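Long-range contacts in carbonic anhydrase (Sordaria macrospora, PDB 4O1K), which probably catalyses the reversible hydration of carbon dioxide to bicarbonate as a zinc-dependent, tetrameric beta-class carbonic anhydrase: residues 47-55 with 91-102; 79-88 with 130-138. All blocks are in the same frame, centred on the assembly; numbering follows the deposited sequence.

Contact 1: 47-55 with 91-102; sequences QNPEYLWIG and VMSVIEYAVKHL
Strand 51-55 and helix 91-100 run almost antiparallel, their axes 9.1 Å apart at closest approach and 164° between directions, so Leu-52 faces Ala-98 and Asn-48 faces Leu-102. With CG anti to the backbone N (chi1 168°), Leu-52 brings its CD2 methyl over the helix backbone, 3.9 Å from Ala-98 CB and equally near Ile-95 CA, consistent with the small side chain of Ala-98 allowing this approach. Two residues further along the strand, Ile-54 extends CD1 to the preceding turn of the helix, meeting Ile-95 CD1 at 4.3 Å and Val-91 CG2, a looser fit than that of Leu-52. Ahead of the strand the chemistry changes. Leu-102 splits its two methyls: CD1 lies 3.7 Å from Pro-49 CG, the two side chains crossing at about a right angle, while CD2 meets Asn-48 OD1 at 3.6 Å. Replacing Leu-102 with an alanine would probably leave a gap beside the ring of Pro-49 and take away the apolar support of the Asn-48 amide. Phe-75, on the neighbouring strand 74-79, also touches Leu-52, Val-94 and Leu-102. Helix 89-100 is the connection of the beta-alpha-beta crossover from strand 74-79 to 106-112, and packs on strand 51-56 between them. Aliphatic packing, without a clear direct hydrogen bond, holds the contact, with exposed Asn-48 at its far end.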
loop_
_atom_site.group_PDB
_atom_site.type_symbol
_atom_site.label_atom_id
_atom_site.label_comp_id
_atom_site.label_asym_id
_atom_site.label_seq_id
_atom_site.Cartn_x
_atom_site.Cartn_y
_atom_site.Cartn_z
ATOM N N GLN A 47 27.048 6.634 -14.259
ATOM C CA GLN A 47 26.227 6.498 -15.457
ATOM C C GLN A 47 24.952 5.776 -15.041
ATOM O O GLN A 47 25.011 4.852 -14.227
ATOM C CB GLN A 47 26.970 5.718 -16.541
ATOM C CG GLN A 47 28.127 6.502 -17.159
ATOM C CD GLN A 47 27.692 7.865 -17.683
ATOM O OE1 GLN A 47 26.786 7.963 -18.510
ATOM N NE2 GLN A 47 28.333 8.923 -17.191
ATOM N N ASN A 48 23.807 6.216 -15.559
ATOM C CA ASN A 48 22.530 5.638 -15.154
ATOM C C ASN A 48 22.505 4.151 -15.461
ATOM O O ASN A 48 23.125 3.709 -16.423
ATOM C CB ASN A 48 21.368 6.332 -15.873
ATOM C CG ASN A 48 21.044 7.698 -15.290
ATOM O OD1 ASN A 48 21.475 8.038 -14.183
ATOM N ND2 ASN A 48 20.266 8.483 -16.030
ATOM N N PRO A 49 21.789 3.368 -14.642
ATOM C CA PRO A 49 21.617 1.950 -14.975
ATOM C C PRO A 49 20.902 1.780 -16.306
ATOM O O PRO A 49 20.036 2.589 -16.660
ATOM C CB PRO A 49 20.715 1.444 -13.842
ATOM C CG PRO A 49 19.976 2.662 -13.385
ATOM C CD PRO A 49 21.018 3.746 -13.445
ATOM N N GLU A 50 21.269 0.733 -17.036
ATOM C CA GLU A 50 20.587 0.373 -18.268
ATOM C C GLU A 50 19.402 -0.539 -17.973
ATOM O O GLU A 50 18.506 -0.682 -18.810
ATOM C CB GLU A 50 21.550 -0.367 -19.196
ATOM C CG GLU A 50 22.727 0.462 -19.660
ATOM C CD GLU A 50 22.512 1.042 -21.043
ATOM O OE1 GLU A 50 22.533 0.266 -22.027
ATOM O OE2 GLU A 50 22.318 2.274 -21.145
ATOM N N TYR A 51 19.409 -1.153 -16.789
ATOM C CA TYR A 51 18.386 -2.143 -16.396
ATOM C C TYR A 51 17.684 -1.768 -15.120
ATOM O O TYR A 51 18.331 -1.296 -14.178
ATOM C CB TYR A 51 19.058 -3.488 -16.088
ATOM C CG TYR A 51 19.554 -4.265 -17.291
ATOM C CD1 TYR A 51 18.796 -5.302 -17.821
ATOM C CD2 TYR A 51 20.788 -3.988 -17.868
ATOM C CE1 TYR A 51 19.239 -6.019 -18.908
ATOM C CE2 TYR A 51 21.238 -4.709 -18.944
ATOM C CZ TYR A 51 20.458 -5.719 -19.456
ATOM O OH TYR A 51 20.906 -6.436 -20.536
ATOM N N LEU A 52 16.373 -2.033 -15.084
ATOM C CA LEU A 52 15.617 -2.221 -13.849
ATOM C C LEU A 52 15.419 -3.733 -13.669
ATOM O O LEU A 52 14.921 -4.411 -14.557
ATOM C CB LEU A 52 14.241 -1.546 -13.933
ATOM C CG LEU A 52 13.256 -1.919 -12.820
ATOM C CD1 LEU A 52 13.799 -1.556 -11.429
ATOM C CD2 LEU A 52 11.886 -1.269 -13.030
ATOM N N TRP A 53 15.850 -4.264 -12.536
ATOM C CA TRP A 53 15.761 -5.695 -12.271
ATOM C C TRP A 53 14.787 -5.874 -11.134
ATOM O O TRP A 53 14.993 -5.326 -10.046
ATOM C CB TRP A 53 17.127 -6.198 -11.822
ATOM C CG TRP A 53 17.204 -7.662 -11.577
ATOM C CD1 TRP A 53 16.831 -8.347 -10.450
ATOM C CD2 TRP A 53 17.739 -8.629 -12.484
ATOM N NE1 TRP A 53 17.090 -9.710 -10.628
ATOM C CE2 TRP A 53 17.637 -9.896 -11.870
ATOM C CE3 TRP A 53 18.288 -8.543 -13.769
ATOM C CZ2 TRP A 53 18.078 -11.069 -12.504
ATOM C CZ3 TRP A 53 18.710 -9.704 -14.391
ATOM C CH2 TRP A 53 18.611 -10.942 -13.759
ATOM N N ILE A 54 13.742 -6.652 -11.363
ATOM C CA ILE A 54 12.773 -6.974 -10.307
ATOM C C ILE A 54 12.925 -8.453 -9.995
ATOM O O ILE A 54 12.575 -9.314 -10.811
ATOM C CB ILE A 54 11.323 -6.690 -10.764
ATOM C CG1 ILE A 54 11.210 -5.216 -11.173
ATOM C CG2 ILE A 54 10.331 -6.994 -9.619
ATOM C CD1 ILE A 54 9.842 -4.829 -11.783
ATOM N N GLY A 55 13.489 -8.756 -8.832
ATOM C CA GLY A 55 13.785 -10.148 -8.506
ATOM C C GLY A 55 13.236 -10.548 -7.156
ATOM O O GLY A 55 12.553 -9.763 -6.495
ATOM N N VAL A 91 6.987 -0.835 -5.447
ATOM C CA VAL A 91 7.385 -1.238 -6.803
ATOM C C VAL A 91 6.894 -0.280 -7.876
ATOM O O VAL A 91 7.606 -0.030 -8.867
ATOM C CB VAL A 91 6.973 -2.709 -7.145
ATOM C CG1 VAL A 91 5.502 -2.804 -7.519
ATOM C CG2 VAL A 91 7.780 -3.255 -8.308
ATOM N N MET A 92 5.684 0.251 -7.708
ATOM C CA MET A 92 5.164 1.150 -8.738
ATOM C C MET A 92 6.024 2.397 -8.860
ATOM O O MET A 92 6.343 2.869 -9.968
ATOM C CB MET A 92 3.721 1.531 -8.447
ATOM C CG MET A 92 2.766 0.389 -8.632
ATOM S SD MET A 92 2.681 0.012 -10.409
ATOM C CE MET A 92 3.460 -1.578 -10.389
ATOM N N SER A 93 6.452 2.906 -7.719
ATOM C CA SER A 93 7.270 4.103 -7.729
ATOM C C SER A 93 8.658 3.752 -8.254
ATOM O O SER A 93 9.289 4.557 -8.969
ATOM C CB SER A 93 7.318 4.752 -6.338
ATOM O OG SER A 93 7.951 3.898 -5.423
ATOM N N VAL A 94 9.146 2.550 -7.962
ATOM C CA VAL A 94 10.419 2.235 -8.607
ATOM C C VAL A 94 10.373 2.034 -10.158
ATOM O O VAL A 94 11.323 2.410 -10.868
ATOM C CB VAL A 94 11.175 1.150 -7.884
ATOM C CG1 VAL A 94 10.620 -0.189 -8.180
ATOM C CG2 VAL A 94 12.564 1.183 -8.343
ATOM N N ILE A 95 9.279 1.487 -10.685
ATOM C CA ILE A 95 9.113 1.366 -12.140
ATOM C C ILE A 95 9.023 2.765 -12.740
ATOM O O ILE A 95 9.702 3.107 -13.744
ATOM C CB ILE A 95 7.841 0.557 -12.467
ATOM C CG1 ILE A 95 8.035 -0.880 -11.992
ATOM C CG2 ILE A 95 7.524 0.591 -13.979
ATOM C CD1 ILE A 95 6.805 -1.781 -12.167
ATOM N N GLU A 96 8.181 3.588 -12.134
ATOM C CA GLU A 96 8.028 4.963 -12.601
ATOM C C GLU A 96 9.375 5.689 -12.652
ATOM O O GLU A 96 9.717 6.336 -13.656
ATOM C CB GLU A 96 7.080 5.702 -11.654
ATOM C CG GLU A 96 7.070 7.213 -11.827
ATOM C CD GLU A 96 5.964 7.658 -12.746
ATOM O OE1 GLU A 96 5.752 6.959 -13.754
ATOM O OE2 GLU A 96 5.306 8.681 -12.450
ATOM N N TYR A 97 10.142 5.562 -11.572
ATOM C CA TYR A 97 11.429 6.245 -11.430
ATOM C C TYR A 97 12.491 5.731 -12.389
ATOM O O TYR A 97 13.279 6.511 -12.947
ATOM C CB TYR A 97 11.927 6.091 -9.993
ATOM C CG TYR A 97 13.221 6.818 -9.665
ATOM C CD1 TYR A 97 13.292 8.211 -9.649
ATOM C CD2 TYR A 97 14.356 6.108 -9.325
ATOM C CE1 TYR A 97 14.487 8.862 -9.318
ATOM C CE2 TYR A 97 15.535 6.735 -8.997
ATOM C CZ TYR A 97 15.602 8.101 -8.990
ATOM O OH TYR A 97 16.809 8.674 -8.661
ATOM N N ALA A 98 12.511 4.419 -12.585
ATOM C CA ALA A 98 13.473 3.786 -13.490
ATOM C C ALA A 98 13.188 4.147 -14.936
ATOM O O ALA A 98 14.112 4.405 -15.720
ATOM C CB ALA A 98 13.462 2.267 -13.307
ATOM N N VAL A 99 11.912 4.164 -15.306
ATOM C CA VAL A 99 11.560 4.418 -16.704
ATOM C C VAL A 99 11.670 5.893 -17.033
ATOM O O VAL A 99 12.266 6.290 -18.039
ATOM C CB VAL A 99 10.143 3.986 -16.983
ATOM C CG1 VAL A 99 9.708 4.491 -18.332
ATOM C CG2 VAL A 99 10.039 2.453 -16.899
ATOM N N LYS A 100 11.082 6.718 -16.182
ATOM C CA LYS A 100 10.953 8.133 -16.510
ATOM C C LYS A 100 12.184 8.972 -16.185
ATOM O O LYS A 100 12.542 9.876 -16.942
ATOM C CB LYS A 100 9.699 8.718 -15.855
ATOM C CG LYS A 100 8.516 8.757 -16.819
ATOM C CD LYS A 100 7.177 8.878 -16.105
ATOM C CE LYS A 100 6.087 9.309 -17.083
ATOM N NZ LYS A 100 5.095 10.227 -16.438
ATOM N N HIS A 101 12.841 8.672 -15.073
ATOM C CA HIS A 101 13.940 9.506 -14.612
ATOM C C HIS A 101 15.318 8.877 -14.832
ATOM O O HIS A 101 16.290 9.590 -15.097
ATOM C CB HIS A 101 13.707 9.897 -13.152
ATOM C CG HIS A 101 12.409 10.617 -12.935
ATOM N ND1 HIS A 101 12.180 11.897 -13.397
ATOM C CD2 HIS A 101 11.262 10.230 -12.320
ATOM C CE1 HIS A 101 10.951 12.266 -13.074
ATOM N NE2 HIS A 101 10.375 11.273 -12.419
ATOM N N LEU A 102 15.418 7.550 -14.754
ATOM C CA LEU A 102 16.691 6.893 -15.073
ATOM C C LEU A 102 16.809 6.499 -16.551
ATOM O O LEU A 102 17.918 6.258 -17.038
ATOM C CB LEU A 102 16.942 5.677 -14.162
ATOM C CG LEU A 102 17.204 5.999 -12.682
ATOM C CD1 LEU A 102 17.304 4.733 -11.829
ATOM C CD2 LEU A 102 18.462 6.819 -12.538
HETATM O O HOH W 1 19.750 4.333 -18.451
#

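Contact 2: 79-88 with 130-138; sequences NIANLVCNTD and MNPWLRNIR
Trp-133 NE1 donates to Ile-80 O at 2.9 Å; the bond is nearly straight (168° at the hydrogen), lies in the indole plane and uses a lone pair in the carbonyl plane. It ties helix 130-138 to the type II turn 79-82. A chi1 of -170° sets CG opposite the backbone N and sends the ring across to the loop. Over one face, Leu-83 CD1 makes a CH-pi contact 3.7 Å from the centroid of the five-membered ring, and Cys-85 SG sits 4.4 Å from that of the six-membered ring, a sulfur-aromatic contact. At the rim, the Asn-79 amide stands nearly upright to the ring, 79° between planes. The amide accepts from Leu-83 N through OD1 and donates from ND2 to Leu-83 O, and ND2 also bonds His-77 NE2. This loop links strand 74-79 to helix 89-100 in the beta-carbonic anhydrase fold, and the Ala-81 side chain lies about 5 Å from the zinc ion. Asp-88, the N-cap of helix 89-100, brings OD2 to the ring edge 3.7 Å from Trp-133 CH2, while Asn-90 of the second subunit hydrogen-bonds that oxygen. Ala-81 CB touches Ile-137 CD1 at 3.5 Å, and Ile-80 CD1 meets Met-130 SD tip to tip.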
loop_
_atom_site.group_PDB
_atom_site.type_symbol
_atom_site.label_atom_id
_atom_site.label_comp_id
_atom_site.label_asym_id
_atom_site.label_seq_id
_atom_site.Cartn_x
_atom_site.Cartn_y
_atom_site.Cartn_z
ATOM N N ASN A 79 11.636 -8.425 -3.906
ATOM C CA ASN A 79 10.531 -8.611 -2.943
ATOM C C ASN A 79 10.138 -10.071 -2.922
ATOM O O ASN A 79 10.682 -10.837 -3.689
ATOM C CB ASN A 79 9.328 -7.708 -3.265
ATOM C CG ASN A 79 8.669 -8.031 -4.581
ATOM O OD1 ASN A 79 8.420 -9.184 -4.915
ATOM N ND2 ASN A 79 8.315 -6.979 -5.329
ATOM N N ILE A 80 9.231 -10.477 -2.043
ATOM C CA ILE A 80 8.897 -11.904 -1.974
ATOM C C ILE A 80 8.145 -12.321 -3.245
ATOM O O ILE A 80 7.043 -11.830 -3.537
ATOM C CB ILE A 80 8.071 -12.237 -0.720
ATOM C CG1 ILE A 80 8.942 -12.134 0.537
ATOM C CG2 ILE A 80 7.514 -13.658 -0.823
ATOM C CD1 ILE A 80 8.102 -12.018 1.832
ATOM N N ALA A 81 8.772 -13.225 -4.003
ATOM C CA ALA A 81 8.250 -13.787 -5.248
ATOM C C ALA A 81 8.179 -12.820 -6.414
ATOM O O ALA A 81 7.438 -13.037 -7.365
ATOM C CB ALA A 81 6.906 -14.550 -5.024
ATOM N N ASN A 82 9.000 -11.771 -6.362
ATOM C CA ASN A 82 9.192 -10.885 -7.507
ATOM C C ASN A 82 7.877 -10.386 -8.100
ATOM O O ASN A 82 7.658 -10.486 -9.322
ATOM C CB ASN A 82 10.121 -11.511 -8.586
ATOM C CG ASN A 82 9.753 -12.958 -8.963
ATOM O OD1 ASN A 82 10.275 -13.921 -8.384
ATOM N ND2 ASN A 82 8.866 -13.113 -9.950
ATOM N N LEU A 83 7.003 -9.886 -7.219
ATOM C CA LEU A 83 5.681 -9.410 -7.618
ATOM C C LEU A 83 5.644 -7.948 -8.059
ATOM O O LEU A 83 6.356 -7.085 -7.514
ATOM C CB LEU A 83 4.684 -9.580 -6.459
ATOM C CG LEU A 83 4.480 -10.991 -5.950
ATOM C CD1 LEU A 83 3.475 -11.017 -4.779
ATOM C CD2 LEU A 83 3.941 -11.851 -7.066
ATOM N N VAL A 84 4.776 -7.662 -9.040
ATOM C CA VAL A 84 4.515 -6.281 -9.445
ATOM C C VAL A 84 3.016 -6.052 -9.212
ATOM O O VAL A 84 2.190 -6.416 -10.066
ATOM C CB VAL A 84 4.889 -6.073 -10.932
ATOM C CG1 VAL A 84 4.556 -4.682 -11.368
ATOM C CG2 VAL A 84 6.409 -6.293 -11.132
ATOM N N CYS A 85 2.685 -5.508 -8.037
ATOM C CA CYS A 85 1.271 -5.364 -7.601
ATOM C C CYS A 85 0.805 -3.938 -7.864
ATOM O O CYS A 85 1.506 -2.982 -7.515
ATOM C CB CYS A 85 1.148 -5.625 -6.108
ATOM S SG CYS A 85 1.680 -7.294 -5.568
ATOM N N ASN A 86 -0.378 -3.763 -8.444
ATOM C CA ASN A 86 -0.750 -2.402 -8.807
ATOM C C ASN A 86 -1.022 -1.450 -7.639
ATOM O O ASN A 86 -0.937 -0.243 -7.799
ATOM C CB ASN A 86 -1.846 -2.371 -9.869
ATOM C CG ASN A 86 -2.926 -3.375 -9.615
ATOM O OD1 ASN A 86 -2.771 -4.560 -9.886
ATOM N ND2 ASN A 86 -4.039 -2.905 -9.115
ATOM N N THR A 87 -1.303 -1.944 -6.445
ATOM C CA THR A 87 -1.453 -0.997 -5.354
ATOM C C THR A 87 -0.253 -0.957 -4.404
ATOM O O THR A 87 -0.326 -0.423 -3.280
ATOM C CB THR A 87 -2.808 -1.169 -4.605
ATOM O OG1 THR A 87 -2.787 -2.360 -3.813
ATOM C CG2 THR A 87 -3.960 -1.236 -5.611
ATOM N N ASP A 88 0.861 -1.520 -4.879
ATOM C CA ASP A 88 2.115 -1.491 -4.140
ATOM C C ASP A 88 2.938 -0.305 -4.606
ATOM O O ASP A 88 3.565 -0.374 -5.660
ATOM C CB ASP A 88 2.911 -2.755 -4.434
ATOM C CG ASP A 88 4.284 -2.738 -3.764
ATOM O OD1 ASP A 88 4.438 -2.044 -2.747
ATOM O OD2 ASP A 88 5.205 -3.423 -4.245
ATOM N N MET A 130 1.600 -11.894 5.730
ATOM C CA MET A 130 1.975 -12.451 4.446
ATOM C C MET A 130 0.752 -12.823 3.598
ATOM O O MET A 130 0.871 -12.915 2.369
ATOM C CB MET A 130 2.881 -13.673 4.619
ATOM C CG MET A 130 4.333 -13.340 4.997
ATOM S SD MET A 130 5.226 -12.492 3.666
ATOM C CE MET A 130 4.936 -13.580 2.284
ATOM N N ASN A 131 -0.412 -13.030 4.227
ATOM C CA ASN A 131 -1.535 -13.574 3.474
ATOM C C ASN A 131 -1.906 -12.709 2.263
ATOM O O ASN A 131 -1.990 -13.225 1.165
ATOM C CB ASN A 131 -2.776 -13.833 4.354
ATOM C CG ASN A 131 -2.532 -14.865 5.458
ATOM O OD1 ASN A 131 -1.731 -15.789 5.315
ATOM N ND2 ASN A 131 -3.261 -14.722 6.561
ATOM N N PRO A 132 -2.133 -11.400 2.458
ATOM C CA PRO A 132 -2.556 -10.689 1.247
ATOM C C PRO A 132 -1.410 -10.565 0.230
ATOM O O PRO A 132 -1.674 -10.438 -0.975
ATOM C CB PRO A 132 -2.920 -9.298 1.764
ATOM C CG PRO A 132 -2.848 -9.358 3.253
ATOM C CD PRO A 132 -1.957 -10.483 3.592
ATOM N N TRP A 133 -0.157 -10.622 0.685
ATOM C CA TRP A 133 0.936 -10.609 -0.295
ATOM C C TRP A 133 0.948 -11.874 -1.147
ATOM O O TRP A 133 0.952 -11.807 -2.388
ATOM C CB TRP A 133 2.287 -10.373 0.408
ATOM C CG TRP A 133 3.382 -10.119 -0.563
ATOM C CD1 TRP A 133 4.304 -11.011 -1.011
ATOM C CD2 TRP A 133 3.681 -8.870 -1.202
ATOM N NE1 TRP A 133 5.155 -10.404 -1.909
ATOM C CE2 TRP A 133 4.792 -9.077 -2.035
ATOM C CE3 TRP A 133 3.106 -7.594 -1.148
ATOM C CZ2 TRP A 133 5.348 -8.059 -2.802
ATOM C CZ3 TRP A 133 3.654 -6.574 -1.925
ATOM C CH2 TRP A 133 4.756 -6.822 -2.753
ATOM N N LEU A 134 0.948 -13.039 -0.503
ATOM C CA LEU A 134 0.944 -14.306 -1.224
ATOM C C LEU A 134 -0.331 -14.550 -2.006
ATOM O O LEU A 134 -0.347 -15.346 -2.956
ATOM C CB LEU A 134 1.154 -15.444 -0.252
ATOM C CG LEU A 134 2.468 -15.318 0.485
ATOM C CD1 LEU A 134 2.575 -16.383 1.553
ATOM C CD2 LEU A 134 3.612 -15.413 -0.496
ATOM N N ARG A 135 -1.402 -13.855 -1.626
ATOM C CA ARG A 135 -2.648 -13.988 -2.372
ATOM C C ARG A 135 -2.422 -13.694 -3.844
ATOM O O ARG A 135 -3.037 -14.324 -4.713
ATOM C CB ARG A 135 -3.718 -13.047 -1.777
ATOM C CG ARG A 135 -5.146 -13.181 -2.385
ATOM C CD ARG A 135 -6.098 -12.378 -1.508
ATOM N NE ARG A 135 -5.967 -12.836 -0.111
ATOM C CZ ARG A 135 -5.975 -12.067 0.974
ATOM N NH1 ARG A 135 -6.155 -10.755 0.897
ATOM N NH2 ARG A 135 -5.815 -12.616 2.174
ATOM N N ASN A 136 -1.515 -12.768 -4.148
ATOM C CA ASN A 136 -1.269 -12.426 -5.562
ATOM C C ASN A 136 -0.820 -13.608 -6.373
ATOM O O ASN A 136 -1.100 -13.717 -7.578
ATOM C CB ASN A 136 -0.192 -11.356 -5.632
ATOM C CG ASN A 136 -0.674 -10.051 -5.078
ATOM O OD1 ASN A 136 -0.269 -9.624 -3.993
ATOM N ND2 ASN A 136 -1.534 -9.399 -5.824
ATOM N N ILE A 137 -0.096 -14.500 -5.711
ATOM C CA ILE A 137 0.446 -15.649 -6.386
ATOM C C ILE A 137 -0.682 -16.652 -6.591
ATOM O O ILE A 137 -0.785 -17.307 -7.645
ATOM C CB ILE A 137 1.555 -16.278 -5.560
ATOM C CG1 ILE A 137 2.753 -15.318 -5.467
ATOM C CG2 ILE A 137 1.964 -17.609 -6.182
ATOM C CD1 ILE A 137 3.643 -15.617 -4.317
ATOM N N ARG A 138 -1.545 -16.766 -5.588
ATOM C CA ARG A 138 -2.686 -17.631 -5.738
ATOM C C ARG A 138 -3.564 -17.112 -6.873
ATOM O O ARG A 138 -4.133 -17.905 -7.606
ATOM C CB ARG A 138 -3.438 -17.762 -4.425
ATOM C CG ARG A 138 -2.636 -18.493 -3.357
ATOM C CD ARG A 138 -3.515 -18.851 -2.130
ATOM N NE ARG A 138 -3.749 -17.688 -1.285
ATOM C CZ ARG A 138 -2.940 -17.310 -0.295
ATOM N NH1 ARG A 138 -1.842 -18.010 -0.030
ATOM N NH2 ARG A 138 -3.220 -16.242 0.440
#

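In the fold
Both contacts are largely buried, yet only contact 1 runs out to an exposed end, at Asn-48. Contact 1 packs a helix on an interior strand of the sheet by aliphatic side chains; contact 2 fastens an irregular loop to a helix largely through one indole, with aliphatic contacts beside it, combining a direct hydrogen bond with face contacts. They share the strand 74-79 to helix 89-100 connection: the 79-88 loop of contact 2 leads into the helix used by contact 1. They also meet directly, with Gly-55 O 3.1 Å from Asn-79 N in a probable hydrogen bond and Met-92 CE packed on Val-84 CG1. Contact 2 lies nearer the zinc ion, and both touch the second subunit.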